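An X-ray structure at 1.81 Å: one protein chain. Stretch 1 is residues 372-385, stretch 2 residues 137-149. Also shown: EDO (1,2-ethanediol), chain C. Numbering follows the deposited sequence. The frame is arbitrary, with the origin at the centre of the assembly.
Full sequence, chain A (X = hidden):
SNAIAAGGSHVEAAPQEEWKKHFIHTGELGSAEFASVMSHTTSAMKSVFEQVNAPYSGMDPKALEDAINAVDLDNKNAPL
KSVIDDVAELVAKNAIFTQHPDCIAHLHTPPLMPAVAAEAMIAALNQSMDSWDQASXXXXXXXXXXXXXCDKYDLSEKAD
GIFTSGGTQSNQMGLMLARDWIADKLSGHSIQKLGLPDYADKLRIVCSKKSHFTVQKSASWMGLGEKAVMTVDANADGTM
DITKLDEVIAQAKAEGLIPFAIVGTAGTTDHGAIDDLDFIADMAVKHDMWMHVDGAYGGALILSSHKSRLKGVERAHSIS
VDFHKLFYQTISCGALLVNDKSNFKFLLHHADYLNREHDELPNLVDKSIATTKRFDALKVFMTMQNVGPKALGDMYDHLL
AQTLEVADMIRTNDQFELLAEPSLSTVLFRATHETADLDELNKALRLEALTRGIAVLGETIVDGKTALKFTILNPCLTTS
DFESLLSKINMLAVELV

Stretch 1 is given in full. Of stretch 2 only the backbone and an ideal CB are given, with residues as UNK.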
# COMPACT_ATOMS: atom_id res chain seq x y z
N THR A 372 8.62 -3.91 -2.51
CA THR A 372 8.66 -3.02 -1.37
C THR A 372 7.29 -2.96 -0.68
O THR A 372 6.34 -2.34 -1.18
CB THR A 372 9.19 -1.63 -1.81
OG1 THR A 372 8.53 -1.22 -3.02
CG2 THR A 372 10.64 -1.73 -2.13
N LYS A 373 7.14 -3.67 0.43
CA LYS A 373 5.88 -3.53 1.16
C LYS A 373 6.12 -3.33 2.66
O LYS A 373 7.16 -3.74 3.20
CB LYS A 373 4.75 -4.49 0.73
CG LYS A 373 4.60 -5.89 1.42
CD LYS A 373 3.17 -6.35 1.38
CE LYS A 373 2.78 -7.17 2.67
NZ LYS A 373 3.32 -8.57 2.72
N ARG A 374 5.20 -2.60 3.27
CA ARG A 374 5.40 -2.14 4.63
C ARG A 374 4.90 -3.17 5.65
O ARG A 374 4.11 -4.08 5.35
CB ARG A 374 4.89 -0.70 4.89
CG ARG A 374 3.51 -0.55 5.31
CD ARG A 374 2.91 0.85 5.13
NE ARG A 374 3.52 1.90 5.95
CZ ARG A 374 3.20 2.17 7.22
NH1 ARG A 374 3.82 3.17 7.88
NH2 ARG A 374 2.26 1.47 7.85
N PHE A 375 5.42 -3.02 6.87
CA PHE A 375 5.22 -3.96 7.96
C PHE A 375 3.85 -3.72 8.64
O PHE A 375 3.76 -3.55 9.87
CB PHE A 375 6.44 -3.81 8.92
CG PHE A 375 6.49 -4.81 10.08
CD1 PHE A 375 5.68 -5.95 10.12
CD2 PHE A 375 7.40 -4.60 11.12
CE1 PHE A 375 5.76 -6.86 11.19
CE2 PHE A 375 7.48 -5.51 12.20
CZ PHE A 375 6.65 -6.64 12.22
N ASP A 376 2.77 -3.72 7.87
CA ASP A 376 1.45 -3.52 8.45
C ASP A 376 0.99 -4.61 9.47
O ASP A 376 0.12 -4.37 10.34
CB ASP A 376 0.39 -3.36 7.34
CG ASP A 376 0.57 -2.09 6.54
OD1 ASP A 376 0.80 -1.06 7.19
OD2 ASP A 376 0.49 -2.13 5.28
N ALA A 377 1.54 -5.80 9.34
CA ALA A 377 1.09 -6.95 10.14
C ALA A 377 1.41 -6.68 11.62
O ALA A 377 0.82 -7.31 12.51
CB ALA A 377 1.76 -8.22 9.67
N LEU A 378 2.31 -5.72 11.87
CA LEU A 378 2.72 -5.40 13.27
C LEU A 378 1.51 -4.88 14.02
O LEU A 378 1.29 -5.23 15.17
CB LEU A 378 3.92 -4.44 13.37
CG LEU A 378 4.39 -4.09 14.82
CD1 LEU A 378 4.98 -5.30 15.54
CD2 LEU A 378 5.41 -2.90 14.88
N LYS A 379 0.67 -4.10 13.32
CA LYS A 379 -0.55 -3.55 13.89
C LYS A 379 -1.42 -4.68 14.48
O LYS A 379 -1.81 -4.58 15.64
CB LYS A 379 -1.36 -2.79 12.83
CG LYS A 379 -0.61 -1.64 12.17
CD LYS A 379 -1.35 -1.24 10.88
CE LYS A 379 -0.51 -0.38 10.05
NZ LYS A 379 -1.31 0.27 8.97
N VAL A 380 -1.72 -5.72 13.69
CA VAL A 380 -2.59 -6.79 14.16
C VAL A 380 -1.85 -7.57 15.27
O VAL A 380 -2.47 -7.99 16.26
CB VAL A 380 -3.02 -7.75 13.03
CG1 VAL A 380 -4.01 -8.80 13.56
CG2 VAL A 380 -3.64 -6.99 11.84
N PHE A 381 -0.55 -7.80 15.09
CA PHE A 381 0.24 -8.56 16.06
C PHE A 381 0.15 -7.88 17.43
O PHE A 381 -0.12 -8.55 18.44
CB PHE A 381 1.69 -8.70 15.55
CG PHE A 381 2.63 -9.47 16.46
CD1 PHE A 381 2.59 -10.85 16.52
CD2 PHE A 381 3.62 -8.80 17.17
CE1 PHE A 381 3.50 -11.56 17.29
CE2 PHE A 381 4.52 -9.51 17.96
CZ PHE A 381 4.47 -10.88 18.01
N MSE A 382 0.31 -6.56 17.45
CA MSE A 382 0.21 -5.80 18.71
C MSE A 382 -1.22 -5.70 19.24
O MSE A 382 -1.46 -5.90 20.44
CB MSE A 382 0.84 -4.40 18.58
CG MSE A 382 2.32 -4.51 18.20
SE MSE A 382 3.35 -2.88 18.31
CE MSE A 382 2.76 -2.27 20.06
N THR A 383 -2.16 -5.43 18.33
CA THR A 383 -3.57 -5.33 18.69
C THR A 383 -4.11 -6.60 19.39
O THR A 383 -4.83 -6.50 20.42
CB THR A 383 -4.42 -4.97 17.45
OG1 THR A 383 -4.30 -3.56 17.16
CG2 THR A 383 -5.88 -5.34 17.67
N MSE A 384 -3.75 -7.78 18.86
CA MSE A 384 -4.25 -9.05 19.46
C MSE A 384 -3.61 -9.42 20.81
O MSE A 384 -4.19 -10.20 21.59
CB MSE A 384 -4.15 -10.21 18.46
CG MSE A 384 -5.03 -10.00 17.21
SE MSE A 384 -6.87 -9.45 17.56
CE MSE A 384 -6.69 -7.58 17.49
N GLN A 385 -2.42 -8.90 21.05
CA GLN A 385 -1.77 -9.05 22.36
C GLN A 385 -2.37 -8.15 23.44
O GLN A 385 -2.35 -8.51 24.64
CB GLN A 385 -0.28 -8.78 22.27
CG GLN A 385 0.51 -9.85 21.55
CD GLN A 385 1.96 -9.42 21.48
OE1 GLN A 385 2.65 -9.42 22.50
NE2 GLN A 385 2.39 -8.96 20.31
N UNK A 137 12.84 -9.99 11.73
CA UNK A 137 11.79 -10.34 12.71
C UNK A 137 10.39 -10.11 12.10
O UNK A 137 9.44 -10.85 12.42
CB UNK A 137 11.95 -9.51 13.99
N UNK A 138 10.29 -9.14 11.20
CA UNK A 138 9.01 -8.73 10.61
C UNK A 138 8.42 -9.86 9.76
O UNK A 138 7.25 -10.15 9.85
CB UNK A 138 9.19 -7.47 9.76
N UNK A 139 9.27 -10.55 9.01
CA UNK A 139 8.79 -11.66 8.17
C UNK A 139 8.06 -12.69 9.02
O UNK A 139 7.00 -13.16 8.64
CB UNK A 139 9.95 -12.32 7.43
N UNK A 140 8.65 -13.01 10.17
CA UNK A 140 8.06 -14.03 11.02
C UNK A 140 6.80 -13.51 11.72
O UNK A 140 5.85 -14.26 11.89
CB UNK A 140 9.08 -14.51 12.05
N UNK A 141 6.79 -12.22 12.09
CA UNK A 141 5.59 -11.57 12.65
C UNK A 141 4.42 -11.69 11.67
O UNK A 141 3.36 -12.17 12.05
CB UNK A 141 5.87 -10.10 12.96
N UNK A 142 4.64 -11.26 10.42
CA UNK A 142 3.62 -11.40 9.37
C UNK A 142 3.13 -12.87 9.24
O UNK A 142 1.90 -13.13 9.23
CB UNK A 142 4.18 -10.92 8.03
N UNK A 143 4.06 -13.84 9.13
CA UNK A 143 3.62 -15.23 8.99
C UNK A 143 2.80 -15.73 10.21
O UNK A 143 1.82 -16.44 10.07
CB UNK A 143 4.84 -16.13 8.79
N UNK A 144 3.23 -15.35 11.40
CA UNK A 144 2.54 -15.67 12.66
C UNK A 144 1.08 -15.18 12.61
O UNK A 144 0.15 -15.92 12.95
CB UNK A 144 3.27 -15.04 13.85
N UNK A 145 0.91 -13.90 12.23
CA UNK A 145 -0.43 -13.27 12.18
C UNK A 145 -1.26 -13.97 11.10
O UNK A 145 -2.46 -14.25 11.30
CB UNK A 145 -0.33 -11.77 11.89
N UNK A 146 -0.62 -14.26 9.96
CA UNK A 146 -1.30 -14.98 8.86
C UNK A 146 -1.79 -16.36 9.35
O UNK A 146 -2.94 -16.76 9.08
CB UNK A 146 -0.36 -15.15 7.66
N UNK A 147 -0.90 -17.10 10.01
CA UNK A 147 -1.23 -18.43 10.54
C UNK A 147 -2.39 -18.35 11.52
O UNK A 147 -3.31 -19.18 11.48
CB UNK A 147 -0.01 -19.06 11.22
N UNK A 148 -2.35 -17.34 12.38
CA UNK A 148 -3.41 -17.10 13.37
C UNK A 148 -4.75 -16.85 12.63
O UNK A 148 -5.79 -17.41 12.98
CB UNK A 148 -3.05 -15.91 14.27
N UNK A 149 -4.70 -16.02 11.60
CA UNK A 149 -5.92 -15.67 10.85
C UNK A 149 -6.52 -16.92 10.23
O UNK A 149 -7.72 -17.14 10.28
CB UNK A 149 -5.62 -14.63 9.77
C1 EDO C . 0.17 -20.14 15.36
O1 EDO C . 1.46 -19.59 15.73
C2 EDO C . -0.93 -19.10 15.19
O2 EDO C . -1.07 -18.31 16.37

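Stretch 2 is helical throughout, its phi/psi pairs close to -60/-45, and its axis passes 9.0 Å from that of helix 377-385 at 62°. The helical repeat leaves one side, 138, 141, 144, 145 and 148, with CA-to-CB bonds toward stretch 1.

Position 137 points sideways, with nothing of stretch 1 within 5.5 Å of its ideal CB, so many residues would suit; it is S137, hydrogen-bonded elsewhere in the structure.

At 138 the CB lies 3.6 Å from F375 CE2, over the ring. So little room favours a small residue, alanine above all, with glycine or serine possible. It is A138: its CB sits 3.4 Å from the centroid of the F375 ring, 7° off the normal, a CH-pi contact.

Positions 139 and 140 point away or are out of reach and are unconstrained from here; they are T139 and Y140.

At 141 the CB lies 3.6 Å from F375 CZ and 4.8 Å from F381 CG. Between two phenylalanines a compact apolar chain fits: valine, isoleucine or alanine. V141 (chi1 t) brings CG1 to 3.5 Å from F375 CE1, at that ring's edge, and over a face of F381, 4.1 Å from its centroid.

The CB at 142 points sideways, 4.0 Å from A377 CB, but K373 NZ offers a positive charge farther along. A long acidic or polar chain would suit. E142, with chi1 and chi2 both t, forms a salt bridge, K373 NZ to E142 OE1 being 3.0 Å. A water donates to E142 OE1 and accepts from A377 N.

Position 143 points away, leaving the choice free; it is Q143.

At 144 the CB lies 4.9 Å from F381 CE1, so a chain with an aliphatic base would suit, polar or not beyond it. K144 places CG 4.1 Å from F381 CE1, at the ring edge; its end leads away, and K144 NZ donates to EDO O2 at 2.7 Å.

At 145 the CB lies 4.6 Å from A377 O and 5.0 Å from V380 CB. A medium apolar residue would fit. V145 splits its branches: CG1 lies 3.9 Å from V380 CG1, CG2 3.7 Å from F381 CB.

At 146 (sideways) and 147 (out of reach) nothing of stretch 1 lies within 5.5 Å of the ideal CB, so polar or apolar chains would do; they are V146 and N147.

At 148 nothing lies within 5.5 Å of the CB, so a large apolar or aromatic chain could span the gap to M384. W148 does, with CH2 3.5 Å from M384 CG.

Position 149 points sideways, with nothing of stretch 1 within 5.5 Å of its ideal CB, so the choice is open; it is L149.

Stretch 2 137-149: SATYVEQKVVNWL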
# COMPACT_ATOMS: atom_id res chain seq x y z
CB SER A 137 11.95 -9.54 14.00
OG SER A 137 11.88 -8.15 13.75
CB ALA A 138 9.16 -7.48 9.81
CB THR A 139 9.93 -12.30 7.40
OG1 THR A 139 10.36 -11.36 6.40
CG2 THR A 139 9.46 -13.59 6.74
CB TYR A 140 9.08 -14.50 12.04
CG TYR A 140 10.30 -15.17 11.48
CD1 TYR A 140 10.20 -16.20 10.54
CD2 TYR A 140 11.57 -14.81 11.93
CE1 TYR A 140 11.34 -16.83 10.06
CE2 TYR A 140 12.71 -15.45 11.46
CZ TYR A 140 12.59 -16.43 10.53
OH TYR A 140 13.74 -17.04 10.08
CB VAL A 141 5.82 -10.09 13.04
CG1 VAL A 141 4.50 -9.35 13.36
CG2 VAL A 141 6.82 -10.01 14.27
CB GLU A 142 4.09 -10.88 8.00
CG GLU A 142 2.92 -10.95 7.02
CD GLU A 142 3.09 -10.23 5.71
OE1 GLU A 142 3.56 -9.07 5.68
OE2 GLU A 142 2.65 -10.84 4.70
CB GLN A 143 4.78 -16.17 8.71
CG GLN A 143 4.29 -17.58 8.28
CD GLN A 143 3.58 -17.59 6.91
OE1 GLN A 143 4.13 -17.13 5.91
NE2 GLN A 143 2.36 -18.13 6.86
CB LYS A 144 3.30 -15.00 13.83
CG LYS A 144 2.59 -14.98 15.20
CD LYS A 144 2.14 -16.35 15.71
CE LYS A 144 1.81 -16.27 17.21
NZ LYS A 144 1.15 -17.52 17.77
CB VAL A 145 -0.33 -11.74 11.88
CG1 VAL A 145 -1.70 -11.15 11.51
CG2 VAL A 145 0.32 -10.97 13.02
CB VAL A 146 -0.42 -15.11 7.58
CG1 VAL A 146 -1.02 -16.18 6.66
CG2 VAL A 146 -0.39 -13.77 6.81
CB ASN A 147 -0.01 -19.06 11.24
CG ASN A 147 1.10 -19.46 10.27
OD1 ASN A 147 2.20 -19.74 10.72
ND2 ASN A 147 0.81 -19.51 8.97
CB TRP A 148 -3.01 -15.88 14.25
CG TRP A 148 -3.99 -15.51 15.32
CD1 TRP A 148 -4.14 -16.11 16.53
CD2 TRP A 148 -4.94 -14.42 15.28
NE1 TRP A 148 -5.15 -15.50 17.23
CE2 TRP A 148 -5.67 -14.47 16.49
CE3 TRP A 148 -5.29 -13.46 14.30
CZ2 TRP A 148 -6.68 -13.55 16.80
CZ3 TRP A 148 -6.32 -12.56 14.58
CH2 TRP A 148 -7.00 -12.60 15.83
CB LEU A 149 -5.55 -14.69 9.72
CG LEU A 149 -5.29 -13.25 10.17
CD1 LEU A 149 -4.74 -12.43 8.98
CD2 LEU A 149 -6.61 -12.68 10.76
O HOH W 1 3.13 -6.80 7.02
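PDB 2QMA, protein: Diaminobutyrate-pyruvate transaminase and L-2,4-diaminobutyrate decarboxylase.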